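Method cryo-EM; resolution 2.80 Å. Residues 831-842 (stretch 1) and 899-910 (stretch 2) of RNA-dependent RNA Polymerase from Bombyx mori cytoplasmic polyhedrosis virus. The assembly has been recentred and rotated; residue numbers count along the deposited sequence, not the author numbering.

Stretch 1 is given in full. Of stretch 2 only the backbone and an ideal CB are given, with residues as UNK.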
ATOM      1  N   ILE A 831     -29.908  13.966  24.857  1.00 70.27           N
ATOM      2  CA  ILE A 831     -29.365  14.779  23.782  1.00 70.27           C
ATOM      3  C   ILE A 831     -28.516  15.884  24.399  1.00 70.27           C
ATOM      4  O   ILE A 831     -28.919  16.526  25.377  1.00 70.27           O
ATOM      5  CB  ILE A 831     -30.481  15.320  22.869  1.00 70.27           C
ATOM      6  CG1 ILE A 831     -31.550  16.056  23.665  1.00 70.27           C
ATOM      7  CG2 ILE A 831     -31.141  14.177  22.122  1.00 70.27           C
ATOM      8  CD1 ILE A 831     -32.538  16.756  22.819  1.00 70.27           C
ATOM      9  N   LEU A 832     -27.320  16.049  23.876  1.00 63.15           N
ATOM     10  CA  LEU A 832     -26.382  17.009  24.423  1.00 63.15           C
ATOM     11  C   LEU A 832     -26.759  18.429  24.007  1.00 63.15           C
ATOM     12  O   LEU A 832     -27.366  18.629  22.953  1.00 63.15           O
ATOM     13  CB  LEU A 832     -24.964  16.650  23.979  1.00 63.15           C
ATOM     14  CG  LEU A 832     -24.639  16.326  22.519  1.00 63.15           C
ATOM     15  CD1 LEU A 832     -24.304  17.551  21.677  1.00 63.15           C
ATOM     16  CD2 LEU A 832     -23.501  15.323  22.481  1.00 63.15           C
ATOM     17  N   PRO A 833     -26.461  19.425  24.841  1.00 61.27           N
ATOM     18  CA  PRO A 833     -26.766  20.808  24.464  1.00 61.27           C
ATOM     19  C   PRO A 833     -25.821  21.307  23.386  1.00 61.27           C
ATOM     20  O   PRO A 833     -24.769  20.724  23.122  1.00 61.27           O
ATOM     21  CB  PRO A 833     -26.575  21.582  25.771  1.00 61.27           C
ATOM     22  CG  PRO A 833     -25.606  20.769  26.541  1.00 61.27           C
ATOM     23  CD  PRO A 833     -25.918  19.344  26.209  1.00 61.27           C
ATOM     24  N   LEU A 834     -26.212  22.419  22.757  1.00 55.86           N
ATOM     25  CA  LEU A 834     -25.383  22.987  21.701  1.00 55.86           C
ATOM     26  C   LEU A 834     -24.120  23.644  22.234  1.00 55.86           C
ATOM     27  O   LEU A 834     -23.207  23.912  21.450  1.00 55.86           O
ATOM     28  CB  LEU A 834     -26.157  24.011  20.875  1.00 55.86           C
ATOM     29  CG  LEU A 834     -27.265  23.523  19.961  1.00 55.86           C
ATOM     30  CD1 LEU A 834     -27.834  24.702  19.221  1.00 55.86           C
ATOM     31  CD2 LEU A 834     -26.718  22.509  19.007  1.00 55.86           C
ATOM     32  N   ALA A 835     -24.039  23.905  23.539  1.00 55.79           N
ATOM     33  CA  ALA A 835     -22.819  24.466  24.102  1.00 55.79           C
ATOM     34  C   ALA A 835     -21.679  23.459  24.135  1.00 55.79           C
ATOM     35  O   ALA A 835     -20.526  23.862  24.291  1.00 55.79           O
ATOM     36  CB  ALA A 835     -23.080  24.997  25.509  1.00 55.79           C
ATOM     37  N   TRP A 836     -21.975  22.167  23.977  1.00 55.20           N
ATOM     38  CA  TRP A 836     -20.933  21.148  23.934  1.00 55.20           C
ATOM     39  C   TRP A 836     -20.081  21.259  22.676  1.00 55.20           C
ATOM     40  O   TRP A 836     -18.931  20.806  22.666  1.00 55.20           O
ATOM     41  CB  TRP A 836     -21.568  19.761  24.016  1.00 55.20           C
ATOM     42  CG  TRP A 836     -20.579  18.661  24.067  1.00 55.20           C
ATOM     43  CD1 TRP A 836     -19.857  18.254  25.146  1.00 55.20           C
ATOM     44  CD2 TRP A 836     -20.118  17.889  22.960  1.00 55.20           C
ATOM     45  NE1 TRP A 836     -19.014  17.235  24.791  1.00 55.20           N
ATOM     46  CE2 TRP A 836     -19.149  16.998  23.449  1.00 55.20           C
ATOM     47  CE3 TRP A 836     -20.437  17.861  21.601  1.00 55.20           C
ATOM     48  CZ2 TRP A 836     -18.503  16.081  22.630  1.00 55.20           C
ATOM     49  CZ3 TRP A 836     -19.802  16.951  20.795  1.00 55.20           C
ATOM     50  CH2 TRP A 836     -18.846  16.073  21.308  1.00 55.20           C
ATOM     51  N   LEU A 837     -20.616  21.868  21.614  1.00 52.14           N
ATOM     52  CA  LEU A 837     -19.872  22.029  20.370  1.00 52.14           C
ATOM     53  C   LEU A 837     -18.671  22.953  20.506  1.00 52.14           C
ATOM     54  O   LEU A 837     -17.762  22.887  19.678  1.00 52.14           O
ATOM     55  CB  LEU A 837     -20.787  22.572  19.273  1.00 52.14           C
ATOM     56  CG  LEU A 837     -21.875  21.655  18.729  1.00 52.14           C
ATOM     57  CD1 LEU A 837     -22.792  22.418  17.796  1.00 52.14           C
ATOM     58  CD2 LEU A 837     -21.236  20.504  18.001  1.00 52.14           C
ATOM     59  N   PHE A 838     -18.624  23.798  21.530  1.00 50.44           N
ATOM     60  CA  PHE A 838     -17.637  24.864  21.566  1.00 50.44           C
ATOM     61  C   PHE A 838     -16.688  24.732  22.745  1.00 50.44           C
ATOM     62  O   PHE A 838     -16.110  25.730  23.180  1.00 50.44           O
ATOM     63  CB  PHE A 838     -18.355  26.210  21.605  1.00 50.44           C
ATOM     64  CG  PHE A 838     -19.450  26.327  20.590  1.00 50.44           C
ATOM     65  CD1 PHE A 838     -19.164  26.460  19.247  1.00 50.44           C
ATOM     66  CD2 PHE A 838     -20.773  26.319  20.988  1.00 50.44           C
ATOM     67  CE1 PHE A 838     -20.183  26.565  18.318  1.00 50.44           C
ATOM     68  CE2 PHE A 838     -21.790  26.433  20.065  1.00 50.44           C
ATOM     69  CZ  PHE A 838     -21.493  26.560  18.729  1.00 50.44           C
ATOM     70  N   MET A 839     -16.500  23.530  23.262  1.00 55.38           N
ATOM     71  CA  MET A 839     -15.835  23.355  24.538  1.00 55.38           C
ATOM     72  C   MET A 839     -14.491  22.656  24.412  1.00 55.38           C
ATOM     73  O   MET A 839     -14.232  21.956  23.429  1.00 55.38           O
ATOM     74  CB  MET A 839     -16.749  22.577  25.494  1.00 55.38           C
ATOM     75  CG  MET A 839     -17.851  23.427  26.099  1.00 55.38           C
ATOM     76  SD  MET A 839     -17.224  24.661  27.262  1.00 55.38           S
ATOM     77  CE  MET A 839     -17.239  26.180  26.308  1.00 55.38           C
ATOM     78  N   PRO A 840     -13.587  22.875  25.371  1.00 55.72           N
ATOM     79  CA  PRO A 840     -12.378  22.049  25.449  1.00 55.72           C
ATOM     80  C   PRO A 840     -12.744  20.601  25.722  1.00 55.72           C
ATOM     81  O   PRO A 840     -13.525  20.306  26.630  1.00 55.72           O
ATOM     82  CB  PRO A 840     -11.604  22.664  26.619  1.00 55.72           C
ATOM     83  CG  PRO A 840     -12.103  24.028  26.715  1.00 55.72           C
ATOM     84  CD  PRO A 840     -13.540  23.985  26.335  1.00 55.72           C
ATOM     85  N   ARG A 841     -12.202  19.709  24.890  1.00 59.35           N
ATOM     86  CA  ARG A 841     -12.495  18.278  24.816  1.00 59.35           C
ATOM     87  C   ARG A 841     -13.952  17.986  24.472  1.00 59.35           C
ATOM     88  O   ARG A 841     -14.400  16.848  24.627  1.00 59.35           O
ATOM     89  CB  ARG A 841     -12.099  17.541  26.103  1.00 59.35           C
ATOM     90  CG  ARG A 841     -10.613  17.570  26.384  1.00 59.35           C
ATOM     91  CD  ARG A 841     -10.292  16.944  27.723  1.00 59.35           C
ATOM     92  NE  ARG A 841     -10.628  15.526  27.759  1.00 59.35           N
ATOM     93  CZ  ARG A 841      -9.810  14.556  27.370  1.00 59.35           C
ATOM     94  NH1 ARG A 841     -10.200  13.291  27.440  1.00 59.35           N
ATOM     95  NH2 ARG A 841      -8.600  14.849  26.911  1.00 59.35           N
ATOM     96  N   GLY A 842     -14.694  18.974  23.986  1.00 54.42           N
ATOM     97  CA  GLY A 842     -16.045  18.768  23.521  1.00 54.42           C
ATOM     98  C   GLY A 842     -16.069  18.741  22.014  1.00 54.42           C
ATOM     99  O   GLY A 842     -15.528  17.819  21.402  1.00 54.42           O
ATOM    100  N   UNK A 899     -27.488  29.848  31.879  1.00 63.10           N
ATOM    101  CA  UNK A 899     -28.621  30.147  31.007  1.00 63.10           C
ATOM    102  C   UNK A 899     -28.328  29.820  29.547  1.00 63.10           C
ATOM    103  O   UNK A 899     -29.258  29.575  28.773  1.00 63.10           O
ATOM    104  CB  UNK A 899     -29.006  31.622  31.138  1.00 63.10           C
ATOM    105  N   UNK A 900     -27.055  29.809  29.150  1.00 58.68           N
ATOM    106  CA  UNK A 900     -26.682  29.291  27.841  1.00 58.68           C
ATOM    107  C   UNK A 900     -26.440  27.790  27.846  1.00 58.68           C
ATOM    108  O   UNK A 900     -26.352  27.190  26.772  1.00 58.68           O
ATOM    109  CB  UNK A 900     -25.428  30.009  27.337  1.00 58.68           C
ATOM    110  N   UNK A 901     -26.302  27.174  29.012  1.00 62.24           N
ATOM    111  CA  UNK A 901     -26.131  25.738  29.070  1.00 62.24           C
ATOM    112  C   UNK A 901     -24.711  25.253  28.915  1.00 62.24           C
ATOM    113  O   UNK A 901     -24.500  24.113  28.494  1.00 62.24           O
ATOM    114  CB  UNK A 901     -26.994  25.086  27.988  1.00 62.24           C
ATOM    115  N   UNK A 902     -23.724  26.091  29.235  1.00 62.59           N
ATOM    116  CA  UNK A 902     -22.335  25.645  29.220  1.00 62.59           C
ATOM    117  C   UNK A 902     -22.040  24.696  30.370  1.00 62.59           C
ATOM    118  O   UNK A 902     -21.191  23.805  30.240  1.00 62.59           O
ATOM    119  CB  UNK A 902     -21.391  26.847  29.282  1.00 62.59           C
ATOM    120  N   UNK A 903     -22.734  24.870  31.495  1.00 69.29           N
ATOM    121  CA  UNK A 903     -22.447  24.074  32.679  1.00 69.29           C
ATOM    122  C   UNK A 903     -22.923  22.636  32.530  1.00 69.29           C
ATOM    123  O   UNK A 903     -22.307  21.729  33.094  1.00 69.29           O
ATOM    124  CB  UNK A 903     -23.096  24.711  33.909  1.00 69.29           C
ATOM    125  N   UNK A 904     -23.972  22.399  31.738  1.00 69.86           N
ATOM    126  CA  UNK A 904     -24.357  21.033  31.435  1.00 69.86           C
ATOM    127  C   UNK A 904     -23.342  20.339  30.549  1.00 69.86           C
ATOM    128  O   UNK A 904     -23.051  19.156  30.735  1.00 69.86           O
ATOM    129  CB  UNK A 904     -25.733  21.010  30.766  1.00 69.86           C
ATOM    130  N   UNK A 905     -22.766  21.077  29.598  1.00 68.53           N
ATOM    131  CA  UNK A 905     -21.727  20.518  28.741  1.00 68.53           C
ATOM    132  C   UNK A 905     -20.462  20.211  29.532  1.00 68.53           C
ATOM    133  O   UNK A 905     -19.826  19.170  29.320  1.00 68.53           O
ATOM    134  CB  UNK A 905     -21.408  21.481  27.596  1.00 68.53           C
ATOM    135  N   UNK A 906     -20.099  21.089  30.467  1.00 70.92           N
ATOM    136  CA  UNK A 906     -18.910  20.848  31.274  1.00 70.92           C
ATOM    137  C   UNK A 906     -19.135  19.741  32.296  1.00 70.92           C
ATOM    138  O   UNK A 906     -18.219  18.960  32.564  1.00 70.92           O
ATOM    139  CB  UNK A 906     -18.486  22.135  31.985  1.00 70.92           C
ATOM    140  N   UNK A 907     -20.350  19.635  32.839  1.00 75.04           N
ATOM    141  CA  UNK A 907     -20.710  18.511  33.695  1.00 75.04           C
ATOM    142  C   UNK A 907     -20.692  17.197  32.925  1.00 75.04           C
ATOM    143  O   UNK A 907     -20.264  16.167  33.455  1.00 75.04           O
ATOM    144  CB  UNK A 907     -22.091  18.737  34.313  1.00 75.04           C
ATOM    145  N   UNK A 908     -21.127  17.225  31.665  1.00 73.10           N
ATOM    146  CA  UNK A 908     -21.110  16.033  30.826  1.00 73.10           C
ATOM    147  C   UNK A 908     -19.689  15.591  30.503  1.00 73.10           C
ATOM    148  O   UNK A 908     -19.378  14.398  30.577  1.00 73.10           O
ATOM    149  CB  UNK A 908     -21.883  16.289  29.531  1.00 73.10           C
ATOM    150  N   UNK A 909     -18.816  16.532  30.134  1.00 72.86           N
ATOM    151  CA  UNK A 909     -17.436  16.158  29.836  1.00 72.86           C
ATOM    152  C   UNK A 909     -16.666  15.822  31.115  1.00 72.86           C
ATOM    153  O   UNK A 909     -15.687  15.070  31.068  1.00 72.86           O
ATOM    154  CB  UNK A 909     -16.733  17.287  29.079  1.00 72.86           C
ATOM    155  N   UNK A 910     -17.128  16.303  32.272  1.00 78.15           N
ATOM    156  CA  UNK A 910     -16.511  15.940  33.541  1.00 78.15           C
ATOM    157  C   UNK A 910     -16.903  14.531  33.970  1.00 78.15           C
ATOM    158  O   UNK A 910     -16.058  13.771  34.455  1.00 78.15           O
ATOM    159  CB  UNK A 910     -16.902  16.946  34.626  1.00 78.15           C
TER

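Position 899 lies out of reach of stretch 1, so nothing in the contact limits its choice; the deposited residue is Glu899, with an extended t at chi2. At 900 the CA-to-CB bond runs sideways and the ideal CB has nothing of stretch 1 within 5.5 Å, which leaves room for almost any size. Tyr900 leads its ring away and hydrogen-bonds through OH elsewhere in the structure.

Position 901 is decided by its backbone. Phi is 86° and psi 24°, and an ideal CB would be jammed against the carbonyl O of the residue before, which by itself calls for glycine. Gly901 fills the place, at the N-cap of the helix that follows. Its carbonyl is part of the contact: Gly901 O lies 3.4 Å from Ala835 CB and 4.0 Å from Pro833 CG, packing without a hydrogen bond.

At 902 the CA-to-CB bond points sideways, yet the ideal CB is 4.5 Å from Ala835 CB and 5.1 Å from Met839 SD. A long apolar chain that turns back could cover both, whether leucine, methionine or an aromatic. The residue is Phe902, at m, whose end comes nearer than its start. Ala835 CB sits over one face of the ring in a CH-pi contact, 4.1 Å from the Phe902 centroid, while Met839 CE packs 3.5 Å from Phe902 CD1.

Position 903 points away, so stretch 1 asks nothing of it; Thr903 is found there. At 904 an ideal CB would point toward stretch 1, 4.2 Å from Pro833 CG, so glycine or alanine looks easiest, and the helical backbone angles demand neither. Gly904 is the residue.

The tightest choice on the helix comes at 905. Its ideal CB is 3.7 Å from Trp836 CA and 4.0 Å from Ala835 C, with Met839 CG at 4.3 Å, so a small side chain suits the spot: alanine first, perhaps glycine or serine. Ala905 lets the 3-10 segment come close, with CA atoms of Trp836 and Ala905 just 4.9 Å apart. Its methyl also lies 4.4 Å, CB to CG, from Pro833.

Position 906 starts sideways with nothing near its CB, but Met839 SD offers an apolar target to a chain long enough to reach it. Leucine, isoleucine or methionine would serve. Leu906, m then t, brings CD2 to 3.7 Å from Met839 SD. Position 907 is out of reach, and Leu907 makes no contact here.

The CA-to-CB bond at 908 points toward stretch 1, with Trp836 CD1 5.2 Å from the ideal CB. That gap favours a branched or flexible apolar chain. Leu908 puts CD2 3.7 Å from Trp836 NE1, and its CD1 reaches 4.4 Å from Leu832 CB.

Position 909 faces the turn from Met839 to Gly842, where Pro840 O and Arg841 O each stand 5.0 Å from the ideal CB of 909. A donor might be tried, but an aliphatic chain also fits. Ile909 packs CD1 3.3 Å from Arg841 O and CG1 4.1 Å from Arg841 CB. Position 910 is out of reach; Asp910 closes the stretch.

Stretch 2, residues 899-910: EYGFTGALLLID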
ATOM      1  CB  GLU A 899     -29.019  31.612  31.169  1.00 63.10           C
ATOM      2  CG  GLU A 899     -29.624  31.894  32.533  1.00 63.10           C
ATOM      3  CD  GLU A 899     -29.912  33.360  32.774  1.00 63.10           C
ATOM      4  OE1 GLU A 899     -29.516  34.195  31.941  1.00 63.10           O
ATOM      5  OE2 GLU A 899     -30.534  33.678  33.810  1.00 63.10           O
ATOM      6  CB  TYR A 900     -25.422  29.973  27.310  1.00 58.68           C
ATOM      7  CG  TYR A 900     -25.582  31.382  26.799  1.00 58.68           C
ATOM      8  CD1 TYR A 900     -26.143  31.625  25.558  1.00 58.68           C
ATOM      9  CD2 TYR A 900     -25.114  32.462  27.529  1.00 58.68           C
ATOM     10  CE1 TYR A 900     -26.272  32.909  25.077  1.00 58.68           C
ATOM     11  CE2 TYR A 900     -25.239  33.748  27.054  1.00 58.68           C
ATOM     12  CZ  TYR A 900     -25.813  33.966  25.832  1.00 58.68           C
ATOM     13  OH  TYR A 900     -25.935  35.250  25.366  1.00 58.68           O
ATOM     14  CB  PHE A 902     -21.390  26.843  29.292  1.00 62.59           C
ATOM     15  CG  PHE A 902     -21.323  27.654  28.031  1.00 62.59           C
ATOM     16  CD1 PHE A 902     -20.546  27.236  26.974  1.00 62.59           C
ATOM     17  CD2 PHE A 902     -22.013  28.844  27.913  1.00 62.59           C
ATOM     18  CE1 PHE A 902     -20.462  27.977  25.818  1.00 62.59           C
ATOM     19  CE2 PHE A 902     -21.927  29.595  26.757  1.00 62.59           C
ATOM     20  CZ  PHE A 902     -21.154  29.157  25.711  1.00 62.59           C
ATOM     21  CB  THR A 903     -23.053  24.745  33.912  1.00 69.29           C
ATOM     22  OG1 THR A 903     -22.790  23.952  35.075  1.00 69.29           O
ATOM     23  CG2 THR A 903     -24.535  24.952  33.753  1.00 69.29           C
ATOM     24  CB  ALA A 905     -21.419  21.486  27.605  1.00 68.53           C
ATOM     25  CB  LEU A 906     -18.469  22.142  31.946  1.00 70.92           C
ATOM     26  CG  LEU A 906     -17.940  23.138  30.911  1.00 70.92           C
ATOM     27  CD1 LEU A 906     -17.672  24.491  31.523  1.00 70.92           C
ATOM     28  CD2 LEU A 906     -16.682  22.590  30.261  1.00 70.92           C
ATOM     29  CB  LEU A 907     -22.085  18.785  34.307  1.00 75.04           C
ATOM     30  CG  LEU A 907     -22.774  17.912  35.350  1.00 75.04           C
ATOM     31  CD1 LEU A 907     -23.525  18.812  36.292  1.00 75.04           C
ATOM     32  CD2 LEU A 907     -23.767  17.005  34.666  1.00 75.04           C
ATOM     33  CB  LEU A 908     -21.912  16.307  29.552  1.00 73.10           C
ATOM     34  CG  LEU A 908     -22.092  15.254  28.462  1.00 73.10           C
ATOM     35  CD1 LEU A 908     -23.482  15.370  27.900  1.00 73.10           C
ATOM     36  CD2 LEU A 908     -21.098  15.510  27.345  1.00 73.10           C
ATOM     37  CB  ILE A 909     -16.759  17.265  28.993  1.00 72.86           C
ATOM     38  CG1 ILE A 909     -15.473  16.755  28.344  1.00 72.86           C
ATOM     39  CG2 ILE A 909     -16.433  18.483  29.822  1.00 72.86           C
ATOM     40  CD1 ILE A 909     -15.697  15.618  27.387  1.00 72.86           C
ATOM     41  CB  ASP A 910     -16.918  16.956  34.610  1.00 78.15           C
ATOM     42  CG  ASP A 910     -16.056  16.889  35.856  1.00 78.15           C
ATOM     43  OD1 ASP A 910     -15.082  16.108  35.892  1.00 78.15           O
ATOM     44  OD2 ASP A 910     -16.366  17.623  36.818  1.00 78.15           O
TER
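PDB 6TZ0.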